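PDB 4V1S: alpha-1,6-mannanase from Bacteroides thetaiotaomicron, which probably hydrolyses alpha-1,6-mannosidic linkages in the backbone of mannan, as a gut-bacterial member of glycoside hydrolase family 76. Local coordinates for residues D45-C50 / I95-S100; S322-Y327 / A388-I393; N344-K349 / Y382-A387. One frame throughout, in Å; residues are numbered along the deposited sequence.

The three contacts lie on the same side of the centre of this largely helical chain, their centres about 13 to 14 Å apart. Contact 1 comes first along the chain, joining the start of helix 46-61 to the turn between helices 81-97 and 99-114. Contacts 2 and 3 both use helix 374-394, which meets helix 313-330 in the former and helix 334-350 in the latter; contact 3 falls within the chain span bounded by contact 2. Contact 1 also touches both others, as Y46 packs on A388 and A387 of helix 374-394. The chain's last helix thus packs against helices from both the beginning and the end of the sequence.

Contact 1: residues D45-C50 / I95-S100; sequences DYYTWC and ISLSKS
Y47 swings its CG to the far side from the backbone nitrogen (chi1 -166°) and sends its ring out from the first turn of helix 46-61, while L97 turns CG to the side of its own nitrogen (chi1 -75°), a turn that leaves CB and CG facing that ring. The two side chains run alongside each other, pointing opposite ways. Y47 CE1 rests 3.8 Å from L97 CB, and Y47 CD1 lies 3.9 Å from L97 CG; the leucine approaches the ring obliquely. Farther out, Y47 OH passes S98 CB at 4.0 Å, a van der Waals touch only. The hydroxyl finds its polar partners one turn on, hydrogen bonding to E101 OE1 and to the indole NE1 of W102, so that the phenol is held at its polar end as well as along its ring. An alanine in place of Y47 is likely to leave E101 and W102 without this shared partner and open a gap beside L97.

Both segments contain a helix start. D45, at the N-cap of helix 46-61, receives a weak bond from T48 N to its OD1 (3.3 Å), whereas T48 OG1 donates to D45 OD2 at 2.7 Å, reaching it from above the carboxylate plane. S98 does the same office for helix 99-114, its OG bonding to E101 N. E101 is therefore tied to both sides of the contact, through its backbone to S98 and through its carboxylate to Y47. The contact is small and lies at the surface: a tyrosine fastened over a tight turn, packing that joins the start of helix 46-61 to the junction of helices 81-97 and 99-114 in the (alpha/alpha)6-barrel fold expected for family 76.

Contact 2: residues S322-Y327 / A388-I393; sequences SWFDMY and ANYKRI
F324 and Y390 face each other with their CA atoms 8.2 Å apart, the nearest backbone approach between two regular helical segments, 322-327 and 388-393, whose i to i+4 bonds run on through both. Aromatic rings make the contact across this spacing. F324 and Y390 both set CG anti to the carbonyl carbon (chi1 -70° and -80°), which brings their rings together in an offset stack, with centroids 4.4 Å apart and planes inclined by only 13°. F324 CD1 sits 3.4 Å from Y390 CD1, displaced toward the rim, so the faces overlap in part. On the opposite face of Y390 lies CD1 of its own helix neighbour I393, which sandwiches the ring. Y327, one turn on from F324, closes in at the edge: its CD2 comes 3.8 Å from Y390 CE2, near the plane of the Y390 ring.

The phenol of Y390 is held at its far end too. Its OH hydrogen bonds to D328 OD1 and accepts from a water at 3.1 Å, and that same water donates to D325 OD1, whose carboxylate is also paired with R272. The polar end of a buried ring thus reaches back to the helix on which it packs. L336 and A339 of helix 334-350 lie against F324 as well. This is aromatic packing between helices 313-330 and 374-394 of the (alpha/alpha)6 barrel.

Contact 3: residues N344-K349 / Y382-A387; sequences NFIHNK and YMYMRA
The imidazole of H347 turns an edge to the face of Y384 in an offset T-shaped pair, with ring planes at 79° and centroids 5.8 Å apart. Y384 OH lies near the imidazole plane at the CD2 side of the ring, 3.7 Å from H347 CD2. Also in that plane is N348 OD1, which accepts a nearly straight bond from H347 ND1 (3.1 Å), a tie that would limit the ring's rotation. The indole of W49 stacks on the same imidazole, making it a junction with helix 46-61. Helices 334-350 and 374-394 are consecutive helices packed against each other in the (alpha/alpha)6 barrel of family 76; the axes of the two short segments approach to 10.8 Å with their directions 126° apart. Y384 bridges this distance, its CG anti to the carbonyl carbon (chi1 -62°), and its hydroxyl pushes up to the opposing backbone, 3.1 Å from H347 CA. Y384 OH shares a hydrogen bond with Y357 OH; H347 N, though close, is at a poor angle for one. I346 closes the other flank: its CG2 meets Y384 OH at 3.5 Å, and its CD1 lies more loosely against M383 CG.

Contact 1: residues D45-C50 / I95-S100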
loop_
_atom_site.group_PDB
_atom_site.type_symbol
_atom_site.label_atom_id
_atom_site.label_comp_id
_atom_site.label_asym_id
_atom_site.label_seq_id
_atom_site.Cartn_x
_atom_site.Cartn_y
_atom_site.Cartn_z
ATOM N N ASP A 45 15.532 16.624 -6.540
ATOM C CA ASP A 45 15.332 15.858 -7.728
ATOM C C ASP A 45 14.790 14.500 -7.318
ATOM O O ASP A 45 15.520 13.510 -7.291
ATOM C CB ASP A 45 16.650 15.736 -8.461
ATOM C CG ASP A 45 16.508 15.145 -9.830
ATOM O OD1 ASP A 45 15.381 14.733 -10.196
ATOM O OD2 ASP A 45 17.550 15.102 -10.542
ATOM N N TYR A 46 13.498 14.467 -7.002
ATOM C CA TYR A 46 12.845 13.234 -6.550
ATOM C C TYR A 46 12.996 12.095 -7.531
ATOM O O TYR A 46 13.162 10.955 -7.134
ATOM C CB TYR A 46 11.353 13.471 -6.278
ATOM C CG TYR A 46 11.116 14.507 -5.202
ATOM C CD1 TYR A 46 11.463 14.259 -3.888
ATOM C CD2 TYR A 46 10.583 15.764 -5.518
ATOM C CE1 TYR A 46 11.303 15.237 -2.899
ATOM C CE2 TYR A 46 10.403 16.729 -4.546
ATOM C CZ TYR A 46 10.772 16.464 -3.235
ATOM O OH TYR A 46 10.593 17.410 -2.256
ATOM N N TYR A 47 12.912 12.393 -8.822
ATOM C CA TYR A 47 13.019 11.353 -9.831
ATOM C C TYR A 47 14.380 10.656 -9.798
ATOM O O TYR A 47 14.466 9.413 -9.822
ATOM C CB TYR A 47 12.786 11.978 -11.195
ATOM C CG TYR A 47 12.521 11.017 -12.346
ATOM C CD1 TYR A 47 11.423 10.159 -12.334
ATOM C CD2 TYR A 47 13.319 11.012 -13.465
ATOM C CE1 TYR A 47 11.156 9.318 -13.390
ATOM C CE2 TYR A 47 13.078 10.165 -14.530
ATOM C CZ TYR A 47 11.979 9.323 -14.491
ATOM O OH TYR A 47 11.711 8.505 -15.566
ATOM N N THR A 48 15.444 11.453 -9.716
ATOM C CA THR A 48 16.784 10.892 -9.523
ATOM C C THR A 48 16.906 10.110 -8.215
ATOM O O THR A 48 17.466 9.041 -8.183
ATOM C CB THR A 48 17.872 11.984 -9.609
ATOM O OG1 THR A 48 17.866 12.460 -10.964
ATOM C CG2 THR A 48 19.220 11.441 -9.286
ATOM N N TRP A 49 16.333 10.636 -7.145
ATOM C CA TRP A 49 16.373 9.930 -5.883
ATOM C C TRP A 49 15.737 8.566 -6.026
ATOM O O TRP A 49 16.239 7.604 -5.486
ATOM C CB TRP A 49 15.646 10.699 -4.779
ATOM C CG TRP A 49 16.267 11.998 -4.405
ATOM C CD1 TRP A 49 17.411 12.535 -4.897
ATOM C CD2 TRP A 49 15.750 12.930 -3.453
ATOM N NE1 TRP A 49 17.641 13.766 -4.308
ATOM C CE2 TRP A 49 16.638 14.025 -3.412
ATOM C CE3 TRP A 49 14.636 12.932 -2.609
ATOM C CZ2 TRP A 49 16.438 15.123 -2.555
ATOM C CZ3 TRP A 49 14.430 14.030 -1.772
ATOM C CH2 TRP A 49 15.329 15.107 -1.759
ATOM N N CYS A 50 14.648 8.499 -6.788
ATOM C CA CYS A 50 13.979 7.218 -7.002
ATOM C C CYS A 50 14.886 6.271 -7.751
ATOM O O CYS A 50 15.101 5.150 -7.316
ATOM C CB CYS A 50 12.679 7.404 -7.763
ATOM S SG CYS A 50 11.797 5.861 -8.092
ATOM N N ILE A 95 5.147 5.402 -14.960
ATOM C CA ILE A 95 4.511 5.567 -16.263
ATOM C C ILE A 95 4.017 7.021 -16.450
ATOM O O ILE A 95 4.000 7.536 -17.572
ATOM C CB ILE A 95 3.312 4.592 -16.466
ATOM C CG1 ILE A 95 3.704 3.104 -16.340
ATOM C CG2 ILE A 95 2.693 4.817 -17.818
ATOM C CD1 ILE A 95 4.744 2.616 -17.316
ATOM N N SER A 96 3.597 7.666 -15.357
ATOM C CA SER A 96 3.110 9.045 -15.399
ATOM C C SER A 96 4.226 10.032 -15.724
ATOM O O SER A 96 3.978 11.101 -16.280
ATOM C CB SER A 96 2.432 9.438 -14.080
ATOM O OG SER A 96 1.240 8.689 -13.867
ATOM N N LEU A 97 5.458 9.674 -15.378
ATOM C CA LEU A 97 6.638 10.492 -15.696
ATOM C C LEU A 97 7.200 10.214 -17.083
ATOM O O LEU A 97 7.532 11.158 -17.838
ATOM C CB LEU A 97 7.730 10.244 -14.657
ATOM C CG LEU A 97 7.667 10.832 -13.230
ATOM C CD1 LEU A 97 7.616 12.351 -13.259
ATOM C CD2 LEU A 97 6.546 10.281 -12.378
ATOM N N SER A 98 7.300 8.926 -17.424
ATOM C CA SER A 98 7.784 8.488 -18.739
ATOM C C SER A 98 7.285 7.095 -19.079
ATOM O O SER A 98 7.721 6.102 -18.499
ATOM C CB SER A 98 9.305 8.490 -18.804
ATOM O OG SER A 98 9.732 7.962 -20.064
ATOM N N LYS A 99 6.373 7.003 -20.033
ATOM C CA LYS A 99 5.858 5.678 -20.409
ATOM C C LYS A 99 7.013 4.822 -20.929
ATOM O O LYS A 99 7.133 3.644 -20.611
ATOM C CB LYS A 99 4.721 5.785 -21.440
ATOM C CG LYS A 99 4.045 4.460 -21.741
ATOM C CD LYS A 99 2.639 4.596 -22.364
ATOM C CE LYS A 99 1.478 4.477 -21.356
ATOM N NZ LYS A 99 0.150 4.400 -22.057
ATOM N N SER A 100 7.855 5.415 -21.764
ATOM C CA SER A 100 8.926 4.656 -22.409
ATOM C C SER A 100 9.997 4.187 -21.421
ATOM O O SER A 100 10.538 3.095 -21.581
ATOM C CB SER A 100 9.526 5.446 -23.586
ATOM O OG SER A 100 9.968 6.736 -23.194
#

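Contact 2: residues S322-Y327 / A388-I393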
loop_
_atom_site.group_PDB
_atom_site.type_symbol
_atom_site.label_atom_id
_atom_site.label_comp_id
_atom_site.label_asym_id
_atom_site.label_seq_id
_atom_site.Cartn_x
_atom_site.Cartn_y
_atom_site.Cartn_z
ATOM N N SER A 322 -2.379 9.488 1.459
ATOM C CA SER A 322 -3.607 10.178 1.872
ATOM C C SER A 322 -3.504 11.668 1.585
ATOM O O SER A 322 -4.466 12.277 1.094
ATOM C CB SER A 322 -3.944 9.889 3.363
ATOM O OG SER A 322 -4.210 8.492 3.553
ATOM N N TRP A 323 -2.362 12.261 1.922
ATOM C CA TRP A 323 -2.127 13.663 1.590
ATOM C C TRP A 323 -2.243 13.927 0.072
ATOM O O TRP A 323 -2.858 14.920 -0.336
ATOM C CB TRP A 323 -0.804 14.162 2.142
ATOM C CG TRP A 323 -0.749 14.260 3.567
ATOM C CD1 TRP A 323 -1.776 14.557 4.437
ATOM C CD2 TRP A 323 0.424 14.114 4.358
ATOM N NE1 TRP A 323 -1.298 14.601 5.725
ATOM C CE2 TRP A 323 0.056 14.357 5.710
ATOM C CE3 TRP A 323 1.755 13.841 4.056
ATOM C CZ2 TRP A 323 0.978 14.260 6.775
ATOM C CZ3 TRP A 323 2.688 13.771 5.116
ATOM C CH2 TRP A 323 2.288 13.977 6.451
ATOM N N PHE A 324 -1.620 13.087 -0.756
ATOM C CA PHE A 324 -1.740 13.243 -2.191
ATOM C C PHE A 324 -3.202 13.148 -2.626
ATOM O O PHE A 324 -3.637 13.935 -3.466
ATOM C CB PHE A 324 -0.870 12.217 -2.921
ATOM C CG PHE A 324 0.633 12.461 -2.806
ATOM C CD1 PHE A 324 1.174 13.726 -3.108
ATOM C CD2 PHE A 324 1.512 11.424 -2.454
ATOM C CE1 PHE A 324 2.546 13.938 -3.055
ATOM C CE2 PHE A 324 2.880 11.620 -2.443
ATOM C CZ PHE A 324 3.400 12.889 -2.712
ATOM N N ASP A 325 -3.962 12.192 -2.063
ATOM C CA ASP A 325 -5.365 12.066 -2.411
ATOM C C ASP A 325 -6.146 13.301 -1.986
ATOM O O ASP A 325 -7.054 13.729 -2.702
ATOM C CB ASP A 325 -6.035 10.867 -1.752
ATOM C CG ASP A 325 -5.633 9.546 -2.344
ATOM O OD1 ASP A 325 -4.946 9.464 -3.409
ATOM O OD2 ASP A 325 -5.996 8.545 -1.703
ATOM N N MET A 326 -5.809 13.877 -0.831
ATOM C CA MET A 326 -6.467 15.102 -0.385
ATOM C C MET A 326 -6.217 16.250 -1.364
ATOM O O MET A 326 -7.123 17.005 -1.662
ATOM C CB MET A 326 -6.037 15.511 1.028
ATOM C CG MET A 326 -6.736 14.737 2.120
ATOM S SD MET A 326 -8.540 14.948 2.091
ATOM C CE MET A 326 -8.979 14.157 3.632
ATOM N N TYR A 327 -5.001 16.342 -1.891
ATOM C CA TYR A 327 -4.678 17.383 -2.855
ATOM C C TYR A 327 -5.507 17.143 -4.102
ATOM O O TYR A 327 -6.080 18.079 -4.643
ATOM C CB TYR A 327 -3.178 17.444 -3.191
ATOM C CG TYR A 327 -2.907 18.375 -4.333
ATOM C CD1 TYR A 327 -2.864 19.747 -4.128
ATOM C CD2 TYR A 327 -2.822 17.893 -5.666
ATOM C CE1 TYR A 327 -2.655 20.610 -5.189
ATOM C CE2 TYR A 327 -2.627 18.757 -6.742
ATOM C CZ TYR A 327 -2.549 20.118 -6.489
ATOM O OH TYR A 327 -2.356 21.010 -7.515
ATOM N N ALA A 388 7.994 12.866 -7.394
ATOM C CA ALA A 388 8.388 13.292 -8.735
ATOM C C ALA A 388 7.168 13.623 -9.592
ATOM O O ALA A 388 7.158 14.605 -10.333
ATOM C CB ALA A 388 9.236 12.207 -9.387
ATOM N N ASN A 389 6.127 12.810 -9.470
ATOM C CA ASN A 389 4.910 13.013 -10.242
ATOM C C ASN A 389 4.218 14.307 -9.822
ATOM O O ASN A 389 3.809 15.084 -10.655
ATOM C CB ASN A 389 3.988 11.797 -10.086
ATOM C CG ASN A 389 2.831 11.817 -11.039
ATOM O OD1 ASN A 389 2.933 12.348 -12.149
ATOM N ND2 ASN A 389 1.721 11.246 -10.626
ATOM N N TYR A 390 4.091 14.540 -8.515
ATOM C CA TYR A 390 3.429 15.756 -8.041
ATOM C C TYR A 390 4.250 17.030 -8.302
ATOM O O TYR A 390 3.676 18.087 -8.535
ATOM C CB TYR A 390 2.952 15.620 -6.594
ATOM C CG TYR A 390 1.666 14.863 -6.551
ATOM C CD1 TYR A 390 1.657 13.470 -6.506
ATOM C CD2 TYR A 390 0.455 15.537 -6.617
ATOM C CE1 TYR A 390 0.491 12.768 -6.513
ATOM C CE2 TYR A 390 -0.738 14.857 -6.620
ATOM C CZ TYR A 390 -0.732 13.475 -6.585
ATOM O OH TYR A 390 -1.935 12.814 -6.581
ATOM N N LYS A 391 5.575 16.911 -8.302
ATOM C CA LYS A 391 6.432 18.041 -8.679
ATOM C C LYS A 391 6.143 18.406 -10.152
ATOM O O LYS A 391 6.001 19.571 -10.491
ATOM C CB LYS A 391 7.901 17.683 -8.472
ATOM C CG LYS A 391 8.868 18.792 -8.850
ATOM C CD LYS A 391 10.331 18.441 -8.585
ATOM C CE LYS A 391 11.239 19.590 -9.016
ATOM N NZ LYS A 391 12.675 19.327 -8.724
ATOM N N ARG A 392 6.029 17.373 -10.998
ATOM C CA ARG A 392 5.718 17.547 -12.433
ATOM C C ARG A 392 4.334 18.191 -12.632
ATOM O O ARG A 392 4.190 19.132 -13.398
ATOM C CB ARG A 392 5.811 16.184 -13.156
ATOM C CG ARG A 392 5.147 16.094 -14.534
ATOM C CD ARG A 392 4.942 14.641 -14.978
ATOM N NE ARG A 392 3.796 13.957 -14.349
ATOM C CZ ARG A 392 2.507 14.181 -14.656
ATOM N NH1 ARG A 392 2.165 15.106 -15.559
ATOM N NH2 ARG A 392 1.538 13.490 -14.035
ATOM N N ILE A 393 3.338 17.664 -11.928
ATOM C CA ILE A 393 1.981 18.203 -11.906
ATOM C C ILE A 393 1.966 19.694 -11.516
ATOM O O ILE A 393 1.274 20.497 -12.137
ATOM C CB ILE A 393 1.088 17.373 -10.937
ATOM C CG1 ILE A 393 0.806 15.988 -11.542
ATOM C CG2 ILE A 393 -0.213 18.105 -10.616
ATOM C CD1 ILE A 393 0.154 14.984 -10.607
HETATM O O HOH W 1 -3.091 10.303 -5.149
#

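Contact 3: residues N344-K349 / Y382-A387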
loop_
_atom_site.group_PDB
_atom_site.type_symbol
_atom_site.label_atom_id
_atom_site.label_comp_id
_atom_site.label_asym_id
_atom_site.label_seq_id
_atom_site.Cartn_x
_atom_site.Cartn_y
_atom_site.Cartn_z
ATOM N N ASN A 344 11.190 14.577 1.982
ATOM C CA ASN A 344 12.520 15.175 2.155
ATOM C C ASN A 344 13.224 14.597 3.355
ATOM O O ASN A 344 14.406 14.330 3.306
ATOM C CB ASN A 344 12.413 16.706 2.257
ATOM C CG ASN A 344 11.989 17.369 0.932
ATOM O OD1 ASN A 344 12.011 16.766 -0.132
ATOM N ND2 ASN A 344 11.599 18.614 1.013
ATOM N N PHE A 345 12.475 14.405 4.444
ATOM C CA PHE A 345 13.024 13.799 5.643
ATOM C C PHE A 345 13.534 12.381 5.387
ATOM O O PHE A 345 14.595 12.004 5.848
ATOM C CB PHE A 345 11.980 13.808 6.767
ATOM C CG PHE A 345 12.465 13.182 8.051
ATOM C CD1 PHE A 345 13.171 13.900 8.952
ATOM C CD2 PHE A 345 12.166 11.842 8.332
ATOM C CE1 PHE A 345 13.593 13.330 10.149
ATOM C CE2 PHE A 345 12.603 11.247 9.502
ATOM C CZ PHE A 345 13.311 12.012 10.420
ATOM N N ILE A 346 12.763 11.577 4.672
ATOM C CA ILE A 346 13.222 10.246 4.317
ATOM C C ILE A 346 14.597 10.305 3.644
ATOM O O ILE A 346 15.515 9.604 4.037
ATOM C CB ILE A 346 12.193 9.535 3.405
ATOM C CG1 ILE A 346 10.872 9.313 4.165
ATOM C CG2 ILE A 346 12.748 8.187 2.939
ATOM C CD1 ILE A 346 9.745 8.941 3.233
ATOM N N HIS A 347 14.745 11.145 2.646
ATOM C CA HIS A 347 16.030 11.243 1.912
ATOM C C HIS A 347 17.160 11.833 2.754
ATOM O O HIS A 347 18.292 11.343 2.759
ATOM C CB HIS A 347 15.825 12.061 0.665
ATOM C CG HIS A 347 17.003 12.064 -0.247
ATOM N ND1 HIS A 347 17.897 13.109 -0.305
ATOM C CD2 HIS A 347 17.466 11.122 -1.099
ATOM C CE1 HIS A 347 18.839 12.826 -1.189
ATOM N NE2 HIS A 347 18.592 11.632 -1.693
ATOM N N ASN A 348 16.849 12.938 3.405
ATOM C CA ASN A 348 17.849 13.740 4.102
ATOM C C ASN A 348 18.272 13.186 5.453
ATOM O O ASN A 348 19.402 13.405 5.878
ATOM C CB ASN A 348 17.351 15.190 4.190
ATOM C CG ASN A 348 17.164 15.835 2.809
ATOM O OD1 ASN A 348 17.693 15.367 1.774
ATOM N ND2 ASN A 348 16.383 16.911 2.779
ATOM N N LYS A 349 17.369 12.477 6.122
ATOM C CA LYS A 349 17.614 11.991 7.483
ATOM C C LYS A 349 17.583 10.469 7.669
ATOM O O LYS A 349 18.259 9.936 8.567
ATOM C CB LYS A 349 16.644 12.646 8.453
ATOM C CG LYS A 349 16.834 14.136 8.583
ATOM C CD LYS A 349 18.190 14.429 9.212
ATOM C CE LYS A 349 18.494 15.916 9.361
ATOM N NZ LYS A 349 19.783 16.078 10.097
ATOM N N TYR A 382 9.074 4.199 -3.876
ATOM C CA TYR A 382 7.707 4.529 -4.240
ATOM C C TYR A 382 7.361 5.982 -3.876
ATOM O O TYR A 382 6.864 6.744 -4.716
ATOM C CB TYR A 382 6.754 3.533 -3.597
ATOM C CG TYR A 382 5.290 3.882 -3.678
ATOM C CD1 TYR A 382 4.712 4.236 -4.878
ATOM C CD2 TYR A 382 4.470 3.807 -2.554
ATOM C CE1 TYR A 382 3.343 4.561 -4.961
ATOM C CE2 TYR A 382 3.129 4.138 -2.610
ATOM C CZ TYR A 382 2.549 4.505 -3.815
ATOM O OH TYR A 382 1.222 4.837 -3.836
ATOM N N MET A 383 7.717 6.391 -2.661
ATOM C CA MET A 383 7.507 7.784 -2.252
ATOM C C MET A 383 8.238 8.771 -3.149
ATOM O O MET A 383 7.688 9.813 -3.533
ATOM C CB MET A 383 7.931 7.982 -0.828
ATOM C CG MET A 383 7.021 7.298 0.167
ATOM S SD MET A 383 5.329 7.917 0.254
ATOM C CE MET A 383 4.479 6.845 -0.879
ATOM N N TYR A 384 9.456 8.425 -3.533
ATOM C CA TYR A 384 10.196 9.344 -4.409
ATOM C C TYR A 384 9.535 9.503 -5.760
ATOM O O TYR A 384 9.521 10.597 -6.315
ATOM C CB TYR A 384 11.675 8.949 -4.566
ATOM C CG TYR A 384 12.485 8.971 -3.302
ATOM C CD1 TYR A 384 12.278 9.940 -2.320
ATOM C CD2 TYR A 384 13.470 8.008 -3.075
ATOM C CE1 TYR A 384 12.987 9.903 -1.128
ATOM C CE2 TYR A 384 14.260 8.011 -1.913
ATOM C CZ TYR A 384 13.999 8.970 -0.945
ATOM O OH TYR A 384 14.735 8.981 0.207
ATOM N N MET A 385 9.027 8.410 -6.325
ATOM C CA MET A 385 8.380 8.487 -7.607
ATOM C C MET A 385 7.066 9.290 -7.498
ATOM O O MET A 385 6.714 10.065 -8.402
ATOM C CB MET A 385 8.131 7.097 -8.182
ATOM C CG MET A 385 7.691 7.113 -9.635
ATOM S SD MET A 385 8.927 7.656 -10.785
ATOM C CE MET A 385 9.765 6.116 -11.138
ATOM N N ARG A 386 6.329 9.077 -6.407
ATOM C CA ARG A 386 5.130 9.875 -6.159
ATOM C C ARG A 386 5.423 11.372 -6.100
ATOM O O ARG A 386 4.739 12.201 -6.723
ATOM C CB ARG A 386 4.437 9.443 -4.888
ATOM C CG ARG A 386 3.859 8.043 -4.954
ATOM C CD ARG A 386 2.580 8.017 -5.744
ATOM N NE ARG A 386 1.446 8.319 -4.907
ATOM C CZ ARG A 386 0.306 8.869 -5.285
ATOM N NH1 ARG A 386 0.133 9.246 -6.521
ATOM N NH2 ARG A 386 -0.675 9.014 -4.399
ATOM N N ALA A 387 6.435 11.710 -5.340
ATOM C CA ALA A 387 6.878 13.099 -5.225
ATOM C C ALA A 387 7.300 13.665 -6.593
ATOM O O ALA A 387 6.969 14.778 -6.921
ATOM C CB ALA A 387 8.021 13.196 -4.230
#